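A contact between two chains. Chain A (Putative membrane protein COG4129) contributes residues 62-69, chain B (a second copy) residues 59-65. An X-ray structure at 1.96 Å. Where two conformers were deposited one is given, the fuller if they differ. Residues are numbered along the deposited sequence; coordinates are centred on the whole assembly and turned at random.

Chain A (62-69) NINNTLLS
Chain B (59-65) TYDNINN

What sets this contact apart is that two copies of one protein meet through overlapping loop sequence without a single clear hydrogen bond between the stretches; apolar side chains rest mainly on backbone carbonyls, and only 284 Å² is buried.

In chain A, Asn A62 is the first residue to leave helical phi/psi (-112/14) after a helix. Ile A63 (-59/-37), Asn A64 (-64/-26), Asn A65 (-118/10) and the extended Thr A66 (-111/143) follow. Leu A67 (-53/114) takes the N-cap position, and Leu A68 enters the next helix. Asn A62 O secures the turn, accepting from Asn A65 N at 3.2 Å and from Thr A66 OG1 at 2.7 Å, so a threonine hydroxyl suits this place. Chain B leaves a helix after Asp B61, through Asn B62 (-94/-4), Ile B63 (-43/-46) and Asn B64 (-92/5). Ile B63 N donates to Tyr B60 O (3.1 Å) and Asn B65 N to Asn B62 O (3.2 Å), keeping the loop compact.

The backbones come nearest at Ile A63 and Asn B64, CA to CA 6.0 Å. The contacts run in broadly opposed senses: Ile A63 meets Ile B63 and Asn B64, whereas Leu A68 reaches back to Tyr B60 and Asp B61. Ile A63 (chi1 p, chi2 t) points toward chain B and places CD1 3.6 Å from Ile B63 O. Ile B63 also points toward chain A, but is modelled only to CB.

Asn B64 (chi1 t, -154°) has the largest covered area, 75 Å². Its CB points sideways while its end comes nearer, as does that of Asn A64 (chi1 m); such short polar amides suit exposed loops. The modelled OD1 atoms of Asn A64 and Asn B64 lie 2.8 Å apart; with an amide turned, this may be a hydrogen bond.

Leu A68 (t, t) points toward chain B, its CD1 3.7 Å from Asp B61 O and 4.1 Å from Tyr B60 O. Its branched end covers the helix terminus by van der Waals contact.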

# COMPACT_ATOMS: atom_id res chain seq x y z
N ASN A 62 -6.15 -9.33 28.16
CA ASN A 62 -5.11 -9.82 29.07
C ASN A 62 -3.98 -8.84 29.30
O ASN A 62 -2.93 -9.23 29.83
CB ASN A 62 -4.47 -11.09 28.51
CG ASN A 62 -5.26 -12.33 28.82
OD1 ASN A 62 -5.19 -12.86 29.91
ND2 ASN A 62 -5.97 -12.85 27.83
N ILE A 63 -4.18 -7.59 28.93
CA ILE A 63 -3.15 -6.58 29.21
C ILE A 63 -2.87 -6.50 30.72
O ILE A 63 -1.71 -6.33 31.13
CB ILE A 63 -3.44 -5.19 28.56
CG1 ILE A 63 -4.79 -4.60 29.03
CG2 ILE A 63 -3.37 -5.29 27.05
CD1 ILE A 63 -5.14 -3.21 28.44
N ASN A 64 -3.92 -6.63 31.53
CA ASN A 64 -3.79 -6.54 32.98
C ASN A 64 -2.93 -7.64 33.61
O ASN A 64 -2.35 -7.44 34.67
CB ASN A 64 -5.17 -6.51 33.64
CG ASN A 64 -5.92 -5.22 33.34
OD1 ASN A 64 -5.38 -4.31 32.71
ND2 ASN A 64 -7.16 -5.14 33.80
N ASN A 65 -2.85 -8.79 32.95
CA ASN A 65 -2.14 -9.96 33.46
C ASN A 65 -0.95 -10.43 32.61
O ASN A 65 -0.39 -11.50 32.86
CB ASN A 65 -3.10 -11.14 33.64
CG ASN A 65 -4.11 -10.91 34.77
OD1 ASN A 65 -3.74 -10.65 35.93
ND2 ASN A 65 -5.40 -11.05 34.44
N THR A 66 -0.56 -9.64 31.62
CA THR A 66 0.54 -10.05 30.74
C THR A 66 1.78 -9.22 30.91
O THR A 66 1.71 -8.00 31.15
CB THR A 66 0.11 -10.07 29.25
OG1 THR A 66 -1.01 -10.94 29.10
CG2 THR A 66 1.25 -10.59 28.36
N LEU A 67 2.93 -9.89 30.81
CA LEU A 67 4.19 -9.22 30.70
C LEU A 67 4.02 -8.28 29.52
O LEU A 67 3.83 -8.73 28.38
CB LEU A 67 5.30 -10.23 30.39
CG LEU A 67 6.55 -10.23 31.27
CD1 LEU A 67 6.20 -10.56 32.73
CD2 LEU A 67 7.57 -11.21 30.72
N LEU A 68 4.06 -6.97 29.79
CA LEU A 68 3.95 -5.97 28.74
C LEU A 68 4.95 -6.25 27.61
O LEU A 68 4.78 -5.80 26.48
CB LEU A 68 4.12 -4.56 29.31
CG LEU A 68 3.92 -3.42 28.32
CD1 LEU A 68 3.48 -2.17 29.05
CD2 LEU A 68 5.18 -3.17 27.53
N SER A 69 5.99 -7.03 27.93
CA SER A 69 6.96 -7.51 26.94
C SER A 69 6.30 -8.38 25.84
O SER A 69 6.45 -8.12 24.63
CB SER A 69 8.07 -8.27 27.65
OG SER A 69 9.12 -8.55 26.76
N THR B 59 2.21 4.45 22.24
CA THR B 59 0.85 3.94 22.46
C THR B 59 0.82 2.57 23.13
O THR B 59 0.06 2.34 24.07
CB THR B 59 0.04 3.93 21.13
OG1 THR B 59 -0.16 5.27 20.71
CG2 THR B 59 -1.33 3.25 21.31
N TYR B 60 1.70 1.68 22.67
CA TYR B 60 1.87 0.34 23.25
C TYR B 60 2.61 0.32 24.59
O TYR B 60 2.32 -0.52 25.45
CB TYR B 60 2.60 -0.55 22.25
CG TYR B 60 1.79 -0.82 20.98
CD1 TYR B 60 0.40 -0.95 21.03
CD2 TYR B 60 2.43 -0.97 19.75
CE1 TYR B 60 -0.35 -1.22 19.89
CE2 TYR B 60 1.69 -1.25 18.60
CZ TYR B 60 0.30 -1.37 18.68
OH TYR B 60 -0.47 -1.64 17.55
N ASP B 61 3.58 1.21 24.75
CA ASP B 61 4.28 1.44 26.04
C ASP B 61 3.26 1.79 27.14
O ASP B 61 3.45 1.50 28.32
CB ASP B 61 5.27 2.61 25.90
CG ASP B 61 6.59 2.23 25.22
OD1 ASP B 61 6.86 1.04 24.97
OD2 ASP B 61 7.38 3.15 24.94
N ASN B 62 2.20 2.44 26.69
CA ASN B 62 1.14 3.01 27.50
C ASN B 62 -0.03 2.06 27.67
O ASN B 62 -0.98 2.38 28.38
CB ASN B 62 0.64 4.26 26.77
CG ASN B 62 0.09 5.32 27.70
OD1 ASN B 62 -0.94 5.12 28.34
ND2 ASN B 62 0.76 6.47 27.76
N ILE B 63 0.03 0.90 27.01
CA ILE B 63 -1.10 -0.04 26.93
C ILE B 63 -1.85 -0.27 28.24
O ILE B 63 -3.08 -0.24 28.23
CB ILE B 63 -0.66 -1.38 26.31
N ASN B 64 -1.13 -0.49 29.35
CA ASN B 64 -1.76 -0.93 30.62
C ASN B 64 -2.20 0.17 31.60
O ASN B 64 -2.65 -0.12 32.70
CB ASN B 64 -0.90 -2.00 31.32
CG ASN B 64 -1.70 -2.93 32.24
OD1 ASN B 64 -2.90 -3.15 32.03
ND2 ASN B 64 -1.04 -3.50 33.24
N ASN B 65 -2.08 1.44 31.20
CA ASN B 65 -2.62 2.54 32.00
C ASN B 65 -3.77 3.35 31.35
O ASN B 65 -4.74 3.68 32.04
CB ASN B 65 -1.50 3.45 32.58
CG ASN B 65 -0.97 4.47 31.59
OD1 ASN B 65 -1.72 5.34 31.12
ND2 ASN B 65 0.32 4.40 31.28